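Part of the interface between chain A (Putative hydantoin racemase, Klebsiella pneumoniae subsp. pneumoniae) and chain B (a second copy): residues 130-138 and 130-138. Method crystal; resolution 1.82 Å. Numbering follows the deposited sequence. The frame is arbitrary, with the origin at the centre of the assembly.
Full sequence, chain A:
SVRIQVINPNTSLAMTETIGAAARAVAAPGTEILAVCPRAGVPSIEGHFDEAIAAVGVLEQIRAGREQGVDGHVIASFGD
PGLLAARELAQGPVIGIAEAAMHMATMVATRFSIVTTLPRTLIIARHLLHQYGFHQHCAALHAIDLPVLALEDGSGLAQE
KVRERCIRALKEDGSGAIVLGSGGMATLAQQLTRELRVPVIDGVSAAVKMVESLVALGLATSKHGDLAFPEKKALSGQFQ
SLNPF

Chain A 130-138: HQYGFHQHC
Chain B, residues 130-138: HQYGFHQHC

Residues 130-138 of chains A and B meet across an exact two-fold axis, so each contact has its mate in the other copy; the stretches run in roughly opposite directions overall. In both chains a helix that begins earlier runs through 130-132. Gly A133 then leaves helical geometry with positive phi (88/27); a weak hydrogen bond from Gly A133 N to His A130 O (3.3 Å) closes the last turn. Phe A134 follows at -109/14, residues 135-137 return to helical phi/psi, and Cys A138 is extended (-101/113). A weak hydrogen bond from His A137 N to Phe A134 O (3.0 Å) spans this second turn.

The closest CA atoms are those of the glycines: Gly A133 CA and Gly B133 CA lie 4.8 Å apart. An ideal CB on Gly A133 would point toward chain B and fall 2.0 Å from Gly B133 O, a clash; the local backbone angles would also jam it against the preceding carbonyl oxygen. The bare CA instead makes a CA-H...O contact, Gly A133 CA to Gly B133 O at 3.4 Å with 149° at the hydrogen, and the symmetric contact is identical. Gly A133 O and Gly B133 O approach to 3.2 Å, but two acceptors cannot bond to each other.

Phe A134 has its CA-to-CB bond sideways to chain B. With chi1 -63° (m) and chi2 -56°, the end of its ring comes nearer, bringing Phe A134 CZ to 3.9 Å from Phe B134 CE1. The ring centroids are 5.8 Å apart and the planes at 79°, an oblique apolar pairing of buried rings. Phe A134 CE1 also lies 4.1 Å from Tyr B132 O.

The CA-to-CB bond of His A137 points toward chain B. At chi1 -72° (m) and chi2 78°, the imidazole presents its edge to Gln B131 O, 3.1 Å from His A137 CE1 and near the ring plane. CE1, flanked by two nitrogens, carries a relatively polarised C-H, so a carbonyl oxygen is a favourable neighbour. Tyr B132 O lies 3.7 Å from the same His A137 CE1, obliquely to the ring.

The CA-to-CB bonds of Tyr A132 (chi1 -60°, m; chi2 -30°) and Gln A131 point away. Tyr A132 contributes its carbonyl, and its OH is hydrogen-bonded elsewhere in the structure. Gln A131 is modelled only to CB, yet Gln A131 O still lies 3.1 Å from His B137 CE1.

No hydrogen bond crosses between the modelled atoms. The two stretches bury 310 Å², both sides summed, through backbone packing, aromatic contact and C-H to carbonyl approaches.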

ATOM      1  N   HIS A 130      -9.464  -4.534  -2.975  1.00 17.64           N
ATOM      2  CA  HIS A 130      -8.227  -4.697  -2.216  1.00 17.93           C
ATOM      3  C   HIS A 130      -7.685  -6.122  -2.301  1.00 17.95           C
ATOM      4  O   HIS A 130      -6.484  -6.322  -2.499  1.00 17.99           O
ATOM      5  CB  HIS A 130      -8.430  -4.291  -0.754  1.00 18.06           C
ATOM      6  CG  HIS A 130      -8.504  -2.811  -0.543  1.00 18.64           C
ATOM      7  ND1 HIS A 130      -7.417  -1.981  -0.711  1.00 19.20           N
ATOM      8  CD2 HIS A 130      -9.533  -2.012  -0.171  1.00 19.23           C
ATOM      9  CE1 HIS A 130      -7.772  -0.735  -0.456  1.00 19.24           C
ATOM     10  NE2 HIS A 130      -9.051  -0.727  -0.125  1.00 19.57           N
ATOM     11  N   GLN A 131      -8.576  -7.103  -2.158  1.00 17.99           N
ATOM     12  CA  GLN A 131      -8.205  -8.517  -2.214  1.00 18.04           C
ATOM     13  C   GLN A 131      -7.629  -8.912  -3.573  1.00 18.10           C
ATOM     14  O   GLN A 131      -6.623  -9.621  -3.640  1.00 18.06           O
ATOM     15  CB  GLN A 131      -9.406  -9.404  -1.870  1.00 18.09           C
ATOM     16  N   TYR A 132      -8.261  -8.445  -4.648  1.00 18.11           N
ATOM     17  CA  TYR A 132      -7.823  -8.769  -6.008  1.00 18.23           C
ATOM     18  C   TYR A 132      -6.681  -7.871  -6.489  1.00 18.38           C
ATOM     19  O   TYR A 132      -5.997  -8.196  -7.462  1.00 18.39           O
ATOM     20  CB  TYR A 132      -8.994  -8.712  -6.996  1.00 18.16           C
ATOM     21  CG  TYR A 132     -10.136  -9.668  -6.702  1.00 18.03           C
ATOM     22  CD1 TYR A 132      -9.913 -10.890  -6.061  1.00 18.03           C
ATOM     23  CD2 TYR A 132     -11.438  -9.360  -7.094  1.00 17.83           C
ATOM     24  CE1 TYR A 132     -10.962 -11.768  -5.799  1.00 17.79           C
ATOM     25  CE2 TYR A 132     -12.493 -10.232  -6.839  1.00 17.76           C
ATOM     26  CZ  TYR A 132     -12.247 -11.432  -6.192  1.00 17.69           C
ATOM     27  OH  TYR A 132     -13.286 -12.297  -5.940  1.00 17.49           O
ATOM     28  N   GLY A 133      -6.492  -6.743  -5.806  1.00 18.56           N
ATOM     29  CA  GLY A 133      -5.400  -5.814  -6.101  1.00 18.87           C
ATOM     30  C   GLY A 133      -5.717  -4.771  -7.157  1.00 19.11           C
ATOM     31  O   GLY A 133      -4.811  -4.272  -7.829  1.00 19.14           O
ATOM     32  N   PHE A 134      -6.997  -4.430  -7.296  1.00 19.28           N
ATOM     33  CA  PHE A 134      -7.437  -3.474  -8.314  1.00 19.55           C
ATOM     34  C   PHE A 134      -7.891  -2.124  -7.750  1.00 19.58           C
ATOM     35  O   PHE A 134      -8.512  -1.329  -8.461  1.00 19.55           O
ATOM     36  CB  PHE A 134      -8.552  -4.076  -9.182  1.00 19.64           C
ATOM     37  CG  PHE A 134      -8.132  -5.290  -9.967  1.00 20.18           C
ATOM     38  CD1 PHE A 134      -7.048  -5.236 -10.842  1.00 20.72           C
ATOM     39  CD2 PHE A 134      -8.838  -6.482  -9.848  1.00 20.53           C
ATOM     40  CE1 PHE A 134      -6.664  -6.359 -11.572  1.00 21.08           C
ATOM     41  CE2 PHE A 134      -8.464  -7.609 -10.574  1.00 20.90           C
ATOM     42  CZ  PHE A 134      -7.374  -7.548 -11.439  1.00 20.96           C
ATOM     43  N   HIS A 135      -7.571  -1.865  -6.482  1.00 19.67           N
ATOM     44  CA  HIS A 135      -7.992  -0.630  -5.811  1.00 19.76           C
ATOM     45  C   HIS A 135      -7.538   0.634  -6.540  1.00 19.60           C
ATOM     46  O   HIS A 135      -8.312   1.585  -6.677  1.00 19.60           O
ATOM     47  CB  HIS A 135      -7.520  -0.601  -4.352  1.00 19.96           C
ATOM     48  CG  HIS A 135      -7.919   0.642  -3.617  1.00 20.61           C
ATOM     49  ND1 HIS A 135      -7.039   1.673  -3.363  1.00 21.36           N
ATOM     50  CD2 HIS A 135      -9.109   1.028  -3.098  1.00 21.18           C
ATOM     51  CE1 HIS A 135      -7.668   2.635  -2.712  1.00 21.44           C
ATOM     52  NE2 HIS A 135      -8.925   2.269  -2.539  1.00 21.59           N
ATOM     53  N   GLN A 136      -6.291   0.634  -7.011  1.00 19.41           N
ATOM     54  CA  GLN A 136      -5.733   1.769  -7.747  1.00 19.22           C
ATOM     55  C   GLN A 136      -6.360   1.933  -9.134  1.00 19.08           C
ATOM     56  O   GLN A 136      -6.359   3.031  -9.696  1.00 19.11           O
ATOM     57  CB  GLN A 136      -4.212   1.639  -7.863  1.00 19.28           C
ATOM     58  N   HIS A 137      -6.895   0.839  -9.675  1.00 18.82           N
ATOM     59  CA  HIS A 137      -7.538   0.847 -10.989  1.00 18.63           C
ATOM     60  C   HIS A 137      -9.010   1.262 -10.941  1.00 18.43           C
ATOM     61  O   HIS A 137      -9.635   1.459 -11.983  1.00 18.41           O
ATOM     62  CB  HIS A 137      -7.401  -0.521 -11.662  1.00 18.68           C
ATOM     63  CG  HIS A 137      -6.012  -0.826 -12.130  1.00 18.92           C
ATOM     64  ND1 HIS A 137      -5.013  -1.233 -11.273  1.00 19.05           N
ATOM     65  CD2 HIS A 137      -5.458  -0.789 -13.364  1.00 19.19           C
ATOM     66  CE1 HIS A 137      -3.902  -1.429 -11.959  1.00 19.17           C
ATOM     67  NE2 HIS A 137      -4.145  -1.167 -13.230  1.00 19.27           N
ATOM     68  N   CYS A 138      -9.562   1.387  -9.736  1.00 18.19           N
ATOM     69  CA  CYS A 138     -10.954   1.795  -9.574  1.00 18.00           C
ATOM     70  C   CYS A 138     -11.059   3.267  -9.188  1.00 17.87           C
ATOM     71  O   CYS A 138     -10.651   3.663  -8.093  1.00 17.86           O
ATOM     72  CB  CYS A 138     -11.672   0.918  -8.547  1.00 18.01           C
ATOM     73  SG  CYS A 138     -13.440   1.279  -8.387  1.00 17.99           S
TER
ATOM     74  N   HIS B 130       3.617  -4.132  -9.426  1.00 17.64           N
ATOM     75  CA  HIS B 130       3.057  -2.965  -8.748  1.00 17.93           C
ATOM     76  C   HIS B 130       2.059  -2.215  -9.628  1.00 17.95           C
ATOM     77  O   HIS B 130       0.986  -1.828  -9.163  1.00 17.99           O
ATOM     78  CB  HIS B 130       4.171  -2.023  -8.281  1.00 18.06           C
ATOM     79  CG  HIS B 130       4.911  -2.515  -7.078  1.00 18.64           C
ATOM     80  ND1 HIS B 130       4.334  -2.589  -5.828  1.00 19.20           N
ATOM     81  CD2 HIS B 130       6.186  -2.949  -6.928  1.00 19.23           C
ATOM     82  CE1 HIS B 130       5.218  -3.052  -4.963  1.00 19.24           C
ATOM     83  NE2 HIS B 130       6.350  -3.278  -5.605  1.00 19.57           N
ATOM     84  N   GLN B 131       2.421  -2.020 -10.896  1.00 17.99           N
ATOM     85  CA  GLN B 131       1.570  -1.317 -11.856  1.00 18.04           C
ATOM     86  C   GLN B 131       0.242  -2.035 -12.092  1.00 18.10           C
ATOM     87  O   GLN B 131      -0.812  -1.398 -12.128  1.00 18.06           O
ATOM     88  CB  GLN B 131       2.307  -1.118 -13.186  1.00 18.09           C
ATOM     89  N   TYR B 132       0.298  -3.357 -12.240  1.00 18.11           N
ATOM     90  CA  TYR B 132      -0.901  -4.160 -12.493  1.00 18.23           C
ATOM     91  C   TYR B 132      -1.665  -4.499 -11.211  1.00 18.38           C
ATOM     92  O   TYR B 132      -2.834  -4.891 -11.264  1.00 18.39           O
ATOM     93  CB  TYR B 132      -0.557  -5.444 -13.259  1.00 18.16           C
ATOM     94  CG  TYR B 132       0.081  -5.233 -14.620  1.00 18.03           C
ATOM     95  CD1 TYR B 132      -0.201  -4.099 -15.387  1.00 18.03           C
ATOM     96  CD2 TYR B 132       0.948  -6.187 -15.153  1.00 17.83           C
ATOM     97  CE1 TYR B 132       0.382  -3.912 -16.639  1.00 17.79           C
ATOM     98  CE2 TYR B 132       1.533  -6.011 -16.404  1.00 17.76           C
ATOM     99  CZ  TYR B 132       1.245  -4.873 -17.139  1.00 17.69           C
ATOM    100  OH  TYR B 132       1.820  -4.696 -18.376  1.00 17.49           O
ATOM    101  N   GLY B 133      -0.995  -4.352 -10.070  1.00 18.56           N
ATOM    102  CA  GLY B 133      -1.606  -4.571  -8.760  1.00 18.87           C
ATOM    103  C   GLY B 133      -1.553  -6.003  -8.260  1.00 19.11           C
ATOM    104  O   GLY B 133      -2.401  -6.418  -7.467  1.00 19.14           O
ATOM    105  N   PHE B 134      -0.551  -6.756  -8.711  1.00 19.28           N
ATOM    106  CA  PHE B 134      -0.418  -8.168  -8.345  1.00 19.55           C
ATOM    107  C   PHE B 134       0.749  -8.461  -7.396  1.00 19.58           C
ATOM    108  O   PHE B 134       1.123  -9.622  -7.210  1.00 19.55           O
ATOM    109  CB  PHE B 134      -0.304  -9.048  -9.597  1.00 19.64           C
ATOM    110  CG  PHE B 134      -1.515  -9.007 -10.491  1.00 20.18           C
ATOM    111  CD1 PHE B 134      -2.778  -9.327  -9.997  1.00 20.72           C
ATOM    112  CD2 PHE B 134      -1.386  -8.670 -11.833  1.00 20.53           C
ATOM    113  CE1 PHE B 134      -3.898  -9.293 -10.826  1.00 21.08           C
ATOM    114  CE2 PHE B 134      -2.498  -8.636 -12.672  1.00 20.90           C
ATOM    115  CZ  PHE B 134      -3.757  -8.948 -12.167  1.00 20.96           C
ATOM    116  N   HIS B 135       1.311  -7.413  -6.793  1.00 19.67           N
ATOM    117  CA  HIS B 135       2.468  -7.557  -5.903  1.00 19.76           C
ATOM    118  C   HIS B 135       2.218  -8.520  -4.744  1.00 19.60           C
ATOM    119  O   HIS B 135       3.081  -9.338  -4.417  1.00 19.60           O
ATOM    120  CB  HIS B 135       2.935  -6.196  -5.374  1.00 19.96           C
ATOM    121  CG  HIS B 135       4.114  -6.283  -4.453  1.00 20.61           C
ATOM    122  ND1 HIS B 135       4.001  -6.178  -3.083  1.00 21.36           N
ATOM    123  CD2 HIS B 135       5.429  -6.483  -4.707  1.00 21.18           C
ATOM    124  CE1 HIS B 135       5.195  -6.301  -2.533  1.00 21.44           C
ATOM    125  NE2 HIS B 135       6.080  -6.487  -3.497  1.00 21.59           N
ATOM    126  N   GLN B 136       1.035  -8.424  -4.136  1.00 19.41           N
ATOM    127  CA  GLN B 136       0.654  -9.298  -3.026  1.00 19.22           C
ATOM    128  C   GLN B 136       0.416 -10.743  -3.471  1.00 19.08           C
ATOM    129  O   GLN B 136       0.529 -11.673  -2.669  1.00 19.11           O
ATOM    130  CB  GLN B 136      -0.586  -8.750  -2.312  1.00 19.28           C
ATOM    131  N   HIS B 137       0.093 -10.921  -4.752  1.00 18.82           N
ATOM    132  CA  HIS B 137      -0.153 -12.246  -5.322  1.00 18.63           C
ATOM    133  C   HIS B 137       1.122 -12.952  -5.786  1.00 18.43           C
ATOM    134  O   HIS B 137       1.087 -14.129  -6.147  1.00 18.41           O
ATOM    135  CB  HIS B 137      -1.153 -12.156  -6.478  1.00 18.68           C
ATOM    136  CG  HIS B 137      -2.556 -11.872  -6.041  1.00 18.92           C
ATOM    137  ND1 HIS B 137      -2.979 -10.612  -5.677  1.00 19.05           N
ATOM    138  CD2 HIS B 137      -3.632 -12.683  -5.913  1.00 19.19           C
ATOM    139  CE1 HIS B 137      -4.256 -10.661  -5.341  1.00 19.17           C
ATOM    140  NE2 HIS B 137      -4.676 -11.905  -5.476  1.00 19.27           N
ATOM    141  N   CYS B 138       2.243 -12.234  -5.785  1.00 18.19           N
ATOM    142  CA  CYS B 138       3.520 -12.813  -6.191  1.00 18.00           C
ATOM    143  C   CYS B 138       4.377 -13.170  -4.982  1.00 17.87           C
ATOM    144  O   CYS B 138       4.832 -12.288  -4.248  1.00 17.86           O
ATOM    145  CB  CYS B 138       4.280 -11.875  -7.130  1.00 18.01           C
ATOM    146  SG  CYS B 138       5.815 -12.579  -7.784  1.00 17.99           S
TER